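Local atomic coordinates of subtilisin-like serine protease (Fervidobacterium pennivorans, PDB entry 1R6V), a protein that degrades keratin into peptides as a calcium-binding, subtilisin-like serine protease, allowing its bacterium to grow on native feathers. Residues 14-20 and 461-465; 78-82 and 521-525; 578-582 and 660-664. The protein carries 1 engineered substitution. All blocks are in the same frame, centred on the assembly; numbering follows the deposited sequence.

Interaction 1. Residues 14-20 and 461-465; sequences SQGYHIL and FGVPT
Near its start, the propeptide region meets a loop of the Ig-like beta-sandwich domain: Ser-14, Gly-16, Tyr-17 and Leu-20 touch the connection that leads from strand 446-455 into strand 466-471. The two loops run roughly alongside each other, in directions 24° apart, and bury 393 Å² in all. At one end the ring of Phe-461 packs against the backbone of Gly-16: the glycine CA sits over one ring face, 3.7 Å from the centroid, in a CH-pi contact. A beta carbon at Gly-16 would press on Phe-461 CD2, and the residue also has a positive phi of 76°, so both the packing and the backbone suit glycine. Ser-14 closes on the same ring, its OG 3.6 Å from Phe-461 CE1.

Tyr-17 fills the middle. Its CG stands anti to the carbonyl carbon (chi1 -61°), which brings the ring obliquely against residues 461-463: CE1 comes within 4.0 Å of Phe-461 CB, while CD1 is 3.5 Å from Gly-462 O. At the root of the side chain, Tyr-17 CB meets Pro-464 CD at 4.0 Å. Farther along, the side chains of Leu-20 and Thr-465 run antiparallel to one another where they meet, and the branch point CG of the leucine rests 3.6 Å from the threonine methyl CG2. The hydroxyl of Thr-465 is on a different branch and is hydrogen-bonded to Asp-506 N.

The contact is wedged among three parts of the fold. Tyr-17 reaches strand 666-669 of the second sandwich domain, where its OH bonds to Ile-668 O and its ring meets that of Phe-669. Leu-20 pairs through its backbone with Val-92 of prodomain strand 89-93, and Val-463 packs on Pro-505 of strand 496-505.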
loop_
_atom_site.group_PDB
_atom_site.type_symbol
_atom_site.label_atom_id
_atom_site.label_comp_id
_atom_site.label_asym_id
_atom_site.label_seq_id
_atom_site.Cartn_x
_atom_site.Cartn_y
_atom_site.Cartn_z
ATOM N N SER A 14 20.875 -16.165 17.808
ATOM C CA SER A 14 19.590 -15.958 17.142
ATOM C C SER A 14 19.811 -15.354 15.766
ATOM O O SER A 14 20.673 -14.491 15.586
ATOM C CB SER A 14 18.690 -15.025 17.955
ATOM O OG SER A 14 17.461 -14.793 17.273
ATOM N N GLN A 15 19.018 -15.816 14.805
ATOM C CA GLN A 15 19.103 -15.369 13.423
ATOM C C GLN A 15 17.959 -14.439 13.026
ATOM O O GLN A 15 17.772 -14.161 11.842
ATOM C CB GLN A 15 19.098 -16.582 12.489
ATOM C CG GLN A 15 20.315 -17.496 12.607
ATOM C CD GLN A 15 21.619 -16.756 12.372
ATOM O OE1 GLN A 15 22.308 -16.369 13.316
ATOM N NE2 GLN A 15 21.955 -16.542 11.108
ATOM N N GLY A 16 17.193 -13.970 14.005
ATOM C CA GLY A 16 16.078 -13.081 13.708
ATOM C C GLY A 16 14.874 -13.818 13.137
ATOM O O GLY A 16 14.684 -15.006 13.411
ATOM N N TYR A 17 14.055 -13.127 12.348
ATOM C CA TYR A 17 12.877 -13.758 11.761
ATOM C C TYR A 17 13.005 -13.987 10.258
ATOM O O TYR A 17 13.895 -13.439 9.611
ATOM C CB TYR A 17 11.616 -12.940 12.077
ATOM C CG TYR A 17 11.381 -12.851 13.567
ATOM C CD1 TYR A 17 11.859 -11.765 14.309
ATOM C CD2 TYR A 17 10.792 -13.911 14.258
ATOM C CE1 TYR A 17 11.766 -11.752 15.704
ATOM C CE2 TYR A 17 10.697 -13.907 15.651
ATOM C CZ TYR A 17 11.189 -12.830 16.364
ATOM O OH TYR A 17 11.146 -12.846 17.739
ATOM N N HIS A 18 12.098 -14.810 9.739
ATOM C CA HIS A 18 12.028 -15.209 8.332
ATOM C C HIS A 18 11.926 -14.020 7.375
ATOM O O HIS A 18 11.537 -12.918 7.764
ATOM C CB HIS A 18 10.814 -16.124 8.141
ATOM C CG HIS A 18 10.834 -16.931 6.880
ATOM N ND1 HIS A 18 9.681 -17.299 6.214
ATOM C CD2 HIS A 18 11.859 -17.485 6.186
ATOM C CE1 HIS A 18 9.995 -18.042 5.167
ATOM N NE2 HIS A 18 11.309 -18.169 5.128
ATOM N N ILE A 19 12.285 -14.263 6.116
ATOM C CA ILE A 19 12.223 -13.232 5.103
ATOM C C ILE A 19 10.750 -12.839 4.927
ATOM O O ILE A 19 9.853 -13.675 5.047
ATOM C CB ILE A 19 12.840 -13.758 3.785
ATOM C CG1 ILE A 19 12.750 -12.698 2.682
ATOM C CG2 ILE A 19 12.151 -15.025 3.376
ATOM C CD1 ILE A 19 11.453 -12.714 1.930
ATOM N N LEU A 20 10.506 -11.559 4.652
ATOM C CA LEU A 20 9.151 -11.054 4.493
ATOM C C LEU A 20 8.626 -11.291 3.079
ATOM O O LEU A 20 9.095 -10.670 2.122
ATOM C CB LEU A 20 9.134 -9.557 4.811
ATOM C CG LEU A 20 7.809 -8.911 5.240
ATOM C CD1 LEU A 20 8.067 -7.438 5.590
ATOM C CD2 LEU A 20 6.787 -9.020 4.140
ATOM N N PHE A 461 15.368 -7.799 17.948
ATOM C CA PHE A 461 14.952 -7.962 16.564
ATOM C C PHE A 461 13.566 -7.405 16.288
ATOM O O PHE A 461 12.652 -7.576 17.086
ATOM C CB PHE A 461 14.960 -9.445 16.177
ATOM C CG PHE A 461 16.334 -10.047 16.089
ATOM C CD1 PHE A 461 16.911 -10.673 17.190
ATOM C CD2 PHE A 461 17.051 -9.987 14.898
ATOM C CE1 PHE A 461 18.184 -11.231 17.103
ATOM C CE2 PHE A 461 18.326 -10.542 14.802
ATOM C CZ PHE A 461 18.893 -11.166 15.906
ATOM N N GLY A 462 13.410 -6.733 15.149
ATOM C CA GLY A 462 12.101 -6.219 14.801
ATOM C C GLY A 462 11.216 -7.365 14.322
ATOM O O GLY A 462 11.703 -8.321 13.708
ATOM N N VAL A 463 9.916 -7.274 14.580
ATOM C CA VAL A 463 8.973 -8.317 14.173
ATOM C C VAL A 463 8.230 -7.843 12.927
ATOM O O VAL A 463 7.505 -6.845 12.952
ATOM C CB VAL A 463 7.930 -8.615 15.287
ATOM C CG1 VAL A 463 7.099 -9.820 14.912
ATOM C CG2 VAL A 463 8.627 -8.828 16.618
ATOM N N PRO A 464 8.400 -8.559 11.812
ATOM C CA PRO A 464 7.740 -8.191 10.559
ATOM C C PRO A 464 6.304 -8.675 10.384
ATOM O O PRO A 464 5.901 -9.700 10.935
ATOM C CB PRO A 464 8.677 -8.774 9.503
ATOM C CG PRO A 464 9.168 -10.021 10.157
ATOM C CD PRO A 464 9.402 -9.623 11.600
ATOM N N THR A 465 5.556 -7.914 9.589
ATOM C CA THR A 465 4.160 -8.190 9.252
ATOM C C THR A 465 3.181 -8.123 10.418
ATOM O O THR A 465 2.154 -8.805 10.425
ATOM C CB THR A 465 3.983 -9.557 8.518
ATOM O OG1 THR A 465 4.072 -10.641 9.451
ATOM C CG2 THR A 465 5.059 -9.724 7.448
#

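Interaction 2. Residues 78-82 and 521-525; sequences YDKIK and PGGYA
The ring of Tyr-524 has a group on each face: the edge of Tyr-78 on one, the backbone carbon of Gly-522 over the centre of the other. The two tyrosines form an edge-to-face pair, with centroids 5.6 Å apart and planes at 67°; Tyr-78 CD2 is the atom that points at the face, and its CB adds a contact of 3.7 Å with Tyr-524 CE1. At the rim of the Tyr-524 ring, in its plane, stands Asp-79 OD1, which accepts a 2.6 Å hydrogen bond from Tyr-524 OH on the syn side, though well out of the carboxylate plane.

That oxygen has a second donor. Lys-82 NZ reaches Asp-79 OD1 at 2.7 Å from the opposite face of the carboxylate plane, as the cationic half of a salt bridge between residues three apart. Helix 74-81 packs on the antiparallel sheet of the prodomain, and here it presses on a loop of the Ig-like sandwich domain between strands 496-505 and 535-543. With CG set between backbone N and carbonyl carbon (chi1 78°) and the rest of the chain extended, Lys-82 stretches across to that loop, where NZ also donates to Gly-522 O at 2.7 Å, in the carbonyl plane and with a C=O...N angle of 158°. A methionine here has no ammonium group, and would probably leave Asp-79 without this salt-bridge partner, held across the contact by Tyr-524 OH alone, and Gly-522 O without this donor.

Both glycines suit the loop: a beta carbon at Gly-523 would be jammed against the preceding carbonyl O, and one at Gly-522 would run into the Tyr-524 ring. The carboxylate of Asp-509 takes hydrogen bonds from Gly-522 N and Tyr-524 N, while Lys-75 NZ bonds to Tyr-524 OH.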
loop_
_atom_site.group_PDB
_atom_site.type_symbol
_atom_site.label_atom_id
_atom_site.label_comp_id
_atom_site.label_asym_id
_atom_site.label_seq_id
_atom_site.Cartn_x
_atom_site.Cartn_y
_atom_site.Cartn_z
ATOM N N TYR A 78 9.001 -18.214 -4.685
ATOM C CA TYR A 78 9.068 -18.170 -3.228
ATOM C C TYR A 78 9.738 -19.464 -2.722
ATOM O O TYR A 78 10.564 -19.427 -1.817
ATOM C CB TYR A 78 7.667 -18.084 -2.625
ATOM C CG TYR A 78 7.034 -16.713 -2.578
ATOM C CD1 TYR A 78 7.484 -15.669 -3.395
ATOM C CD2 TYR A 78 5.969 -16.468 -1.720
ATOM C CE1 TYR A 78 6.873 -14.397 -3.345
ATOM C CE2 TYR A 78 5.353 -15.213 -1.662
ATOM C CZ TYR A 78 5.808 -14.181 -2.472
ATOM O OH TYR A 78 5.202 -12.928 -2.385
ATOM N N ASP A 79 9.379 -20.603 -3.304
ATOM C CA ASP A 79 9.973 -21.862 -2.860
ATOM C C ASP A 79 11.481 -21.879 -3.052
ATOM O O ASP A 79 12.201 -22.472 -2.252
ATOM C CB ASP A 79 9.355 -23.058 -3.592
ATOM C CG ASP A 79 7.916 -23.324 -3.175
ATOM O OD1 ASP A 79 7.555 -23.046 -2.007
ATOM O OD2 ASP A 79 7.144 -23.830 -4.011
ATOM N N LYS A 80 11.964 -21.235 -4.114
ATOM C CA LYS A 80 13.400 -21.180 -4.388
ATOM C C LYS A 80 14.143 -20.188 -3.500
ATOM O O LYS A 80 15.358 -20.271 -3.347
ATOM C CB LYS A 80 13.649 -20.773 -5.842
ATOM C CG LYS A 80 13.326 -21.838 -6.873
ATOM C CD LYS A 80 14.461 -22.834 -6.978
ATOM C CE LYS A 80 14.256 -23.759 -8.160
ATOM N NZ LYS A 80 15.499 -24.514 -8.486
ATOM N N ILE A 81 13.401 -19.246 -2.924
ATOM C CA ILE A 81 13.970 -18.188 -2.105
ATOM C C ILE A 81 13.884 -18.404 -0.596
ATOM O O ILE A 81 14.808 -18.055 0.135
ATOM C CB ILE A 81 13.251 -16.837 -2.406
ATOM C CG1 ILE A 81 13.391 -16.473 -3.892
ATOM C CG2 ILE A 81 13.837 -15.723 -1.529
ATOM C CD1 ILE A 81 12.494 -15.297 -4.326
ATOM N N LYS A 82 12.777 -18.995 -0.161
ATOM C CA LYS A 82 12.494 -19.193 1.260
ATOM C C LYS A 82 13.534 -19.878 2.113
ATOM O O LYS A 82 13.581 -19.656 3.325
ATOM C CB LYS A 82 11.157 -19.907 1.430
ATOM C CG LYS A 82 11.182 -21.402 1.190
ATOM C CD LYS A 82 9.767 -21.932 1.051
ATOM C CE LYS A 82 9.777 -23.434 0.817
ATOM N NZ LYS A 82 8.448 -23.964 0.411
ATOM N N PRO A 521 1.571 -25.836 5.368
ATOM C CA PRO A 521 2.070 -24.480 5.113
ATOM C C PRO A 521 3.189 -24.501 4.080
ATOM O O PRO A 521 3.946 -25.464 4.001
ATOM C CB PRO A 521 2.552 -24.029 6.489
ATOM C CG PRO A 521 3.029 -25.303 7.100
ATOM C CD PRO A 521 1.932 -26.276 6.729
ATOM N N GLY A 522 3.282 -23.443 3.281
ATOM C CA GLY A 522 4.321 -23.381 2.272
ATOM C C GLY A 522 5.611 -22.883 2.884
ATOM O O GLY A 522 6.698 -23.092 2.341
ATOM N N GLY A 523 5.489 -22.242 4.041
ATOM C CA GLY A 523 6.653 -21.687 4.708
ATOM C C GLY A 523 6.925 -20.286 4.168
ATOM O O GLY A 523 8.075 -19.863 4.050
ATOM N N TYR A 524 5.863 -19.554 3.844
ATOM C CA TYR A 524 6.023 -18.198 3.296
ATOM C C TYR A 524 5.779 -17.093 4.326
ATOM O O TYR A 524 6.426 -16.041 4.292
ATOM C CB TYR A 524 5.069 -17.988 2.125
ATOM C CG TYR A 524 5.090 -19.103 1.107
ATOM C CD1 TYR A 524 6.290 -19.573 0.581
ATOM C CD2 TYR A 524 3.905 -19.699 0.689
ATOM C CE1 TYR A 524 6.305 -20.623 -0.341
ATOM C CE2 TYR A 524 3.904 -20.742 -0.229
ATOM C CZ TYR A 524 5.105 -21.201 -0.738
ATOM O OH TYR A 524 5.095 -22.245 -1.639
ATOM N N ALA A 525 4.829 -17.323 5.222
ATOM C CA ALA A 525 4.502 -16.344 6.253
ATOM C C ALA A 525 5.570 -16.317 7.335
ATOM O O ALA A 525 6.390 -17.220 7.437
ATOM C CB ALA A 525 3.140 -16.661 6.866
#

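Interaction 3. Residues 578-582 and 660-664; sequences DPLLR and QPIYV
Pro-579 O accepts a nearly straight hydrogen bond of 2.9 Å from Tyr-663 N, and Ile-662 CA adds a CA-H...O contact at 3.4 Å. The return contact, from Leu-580 CA to Pro-661 O, measures 3.5 Å. Around this backbone pairing the side chains pack. Leu-580 and Ile-662 run next to each other in the same direction, and their CD1 methyls are packed tightly at 3.5 Å; Ile-662 CD1 is turned only about 52° from CA around the CB-CG1 bond (chi2), which brings it to this meeting, where it also touches Pro-579 CB. Leu-581 CD1 touches Pro-661 CG and, from another side, the edge of the Tyr-663 ring, 3.7 Å from its CE1.

Residues 578-581 form a type I beta turn between strands 573-577 and 584-589 of the second sandwich domain. Asp-578 braces it: Arg-582 grips the carboxylate side-on, NE to OD1 and NH2 to OD2 (2.7 Å), and its backbone N also bonds to OD1. The charges are thus paired within the 578-582 segment, and what it offers the 660-664 loop is a single backbone hydrogen bond set among apolar carbon, a contact that rests on shape rather than charge.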
loop_
_atom_site.group_PDB
_atom_site.type_symbol
_atom_site.label_atom_id
_atom_site.label_comp_id
_atom_site.label_asym_id
_atom_site.label_seq_id
_atom_site.Cartn_x
_atom_site.Cartn_y
_atom_site.Cartn_z
ATOM N N ASP A 578 18.372 -24.510 14.293
ATOM C CA ASP A 578 17.963 -23.501 13.332
ATOM C C ASP A 578 17.168 -24.275 12.272
ATOM O O ASP A 578 17.558 -25.374 11.880
ATOM C CB ASP A 578 19.209 -22.853 12.724
ATOM C CG ASP A 578 18.894 -22.009 11.509
ATOM O OD1 ASP A 578 19.333 -22.393 10.403
ATOM O OD2 ASP A 578 18.206 -20.973 11.665
ATOM N N PRO A 579 16.035 -23.727 11.811
ATOM C CA PRO A 579 15.217 -24.410 10.803
ATOM C C PRO A 579 15.924 -24.700 9.490
ATOM O O PRO A 579 15.526 -25.601 8.755
ATOM C CB PRO A 579 14.010 -23.487 10.628
ATOM C CG PRO A 579 14.470 -22.166 11.167
ATOM C CD PRO A 579 15.360 -22.521 12.315
ATOM N N LEU A 580 16.965 -23.924 9.209
ATOM C CA LEU A 580 17.759 -24.092 7.995
ATOM C C LEU A 580 18.974 -24.956 8.288
ATOM O O LEU A 580 19.831 -25.151 7.423
ATOM C CB LEU A 580 18.228 -22.734 7.466
ATOM C CG LEU A 580 17.219 -21.862 6.723
ATOM C CD1 LEU A 580 16.104 -21.411 7.640
ATOM C CD2 LEU A 580 17.961 -20.647 6.161
ATOM N N LEU A 581 19.047 -25.464 9.515
ATOM C CA LEU A 581 20.147 -26.321 9.951
ATOM C C LEU A 581 21.515 -25.656 9.835
ATOM O O LEU A 581 22.509 -26.324 9.554
ATOM C CB LEU A 581 20.146 -27.634 9.162
ATOM C CG LEU A 581 18.830 -28.410 9.218
ATOM C CD1 LEU A 581 18.937 -29.698 8.418
ATOM C CD2 LEU A 581 18.488 -28.705 10.673
ATOM N N ARG A 582 21.560 -24.345 10.060
ATOM C CA ARG A 582 22.814 -23.592 9.996
ATOM C C ARG A 582 23.624 -23.846 11.270
ATOM O O ARG A 582 24.851 -23.700 11.292
ATOM C CB ARG A 582 22.528 -22.088 9.849
ATOM C CG ARG A 582 21.948 -21.677 8.488
ATOM C CD ARG A 582 21.509 -20.217 8.473
ATOM N NE ARG A 582 20.332 -19.990 9.305
ATOM C CZ ARG A 582 19.683 -18.833 9.397
ATOM N NH1 ARG A 582 20.097 -17.777 8.705
ATOM N NH2 ARG A 582 18.604 -18.739 10.168
ATOM N N GLN A 660 18.658 -27.675 0.229
ATOM C CA GLN A 660 18.316 -26.400 0.865
ATOM C C GLN A 660 17.148 -26.634 1.816
ATOM O O GLN A 660 16.000 -26.349 1.478
ATOM C CB GLN A 660 17.889 -25.363 -0.182
ATOM C CG GLN A 660 19.011 -24.746 -0.999
ATOM C CD GLN A 660 20.029 -24.021 -0.141
ATOM O OE1 GLN A 660 21.029 -24.604 0.288
ATOM N NE2 GLN A 660 19.775 -22.746 0.126
ATOM N N PRO A 661 17.428 -27.159 3.016
ATOM C CA PRO A 661 16.371 -27.425 3.994
ATOM C C PRO A 661 15.784 -26.205 4.696
ATOM O O PRO A 661 16.447 -25.192 4.899
ATOM C CB PRO A 661 17.060 -28.346 4.990
ATOM C CG PRO A 661 18.447 -27.755 5.041
ATOM C CD PRO A 661 18.740 -27.578 3.544
ATOM N N ILE A 662 14.511 -26.327 5.038
ATOM C CA ILE A 662 13.807 -25.317 5.798
ATOM C C ILE A 662 12.702 -26.091 6.513
ATOM O O ILE A 662 11.640 -26.337 5.957
ATOM C CB ILE A 662 13.219 -24.167 4.908
ATOM C CG1 ILE A 662 12.316 -23.286 5.759
ATOM C CG2 ILE A 662 12.444 -24.711 3.734
ATOM C CD1 ILE A 662 12.965 -22.809 6.984
ATOM N N TYR A 663 12.989 -26.512 7.740
ATOM C CA TYR A 663 12.018 -27.272 8.509
ATOM C C TYR A 663 11.003 -26.358 9.161
ATOM O O TYR A 663 11.291 -25.193 9.432
ATOM C CB TYR A 663 12.706 -28.098 9.600
ATOM C CG TYR A 663 13.374 -29.349 9.072
ATOM C CD1 TYR A 663 14.704 -29.328 8.661
ATOM C CD2 TYR A 663 12.654 -30.538 8.936
ATOM C CE1 TYR A 663 15.303 -30.462 8.123
ATOM C CE2 TYR A 663 13.244 -31.678 8.398
ATOM C CZ TYR A 663 14.569 -31.628 7.995
ATOM O OH TYR A 663 15.160 -32.741 7.449
ATOM N N VAL A 664 9.813 -26.906 9.390
ATOM C CA VAL A 664 8.736 -26.185 10.059
ATOM C C VAL A 664 9.365 -25.555 11.298
ATOM O O VAL A 664 10.191 -26.173 11.989
ATOM C CB VAL A 664 7.598 -27.171 10.453
ATOM C CG1 VAL A 664 6.717 -26.575 11.524
ATOM C CG2 VAL A 664 6.749 -27.490 9.214
#

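In the fold
The three contacts gather on one side of the chain's centre, where the propeptide region and both beta-sandwich domains come together, and all lie away from the annotated catalytic and calcium sites. Interactions 1 and 2, with centres 14 Å apart, each join the propeptide to the Ig-like domain, whereas interaction 3 is internal to the second sandwich domain. His-18 ties the first two together: its NE2 lies 3.3 Å from Lys-82 O, a probable hydrogen bond. Interaction 3 is 12 Å from interaction 2 and 15 Å from interaction 1, centre to centre; it touches them through Ile-662 CG2, 4.2 Å from Lys-82 CE, and through Arg-582, which packs against Gln-15.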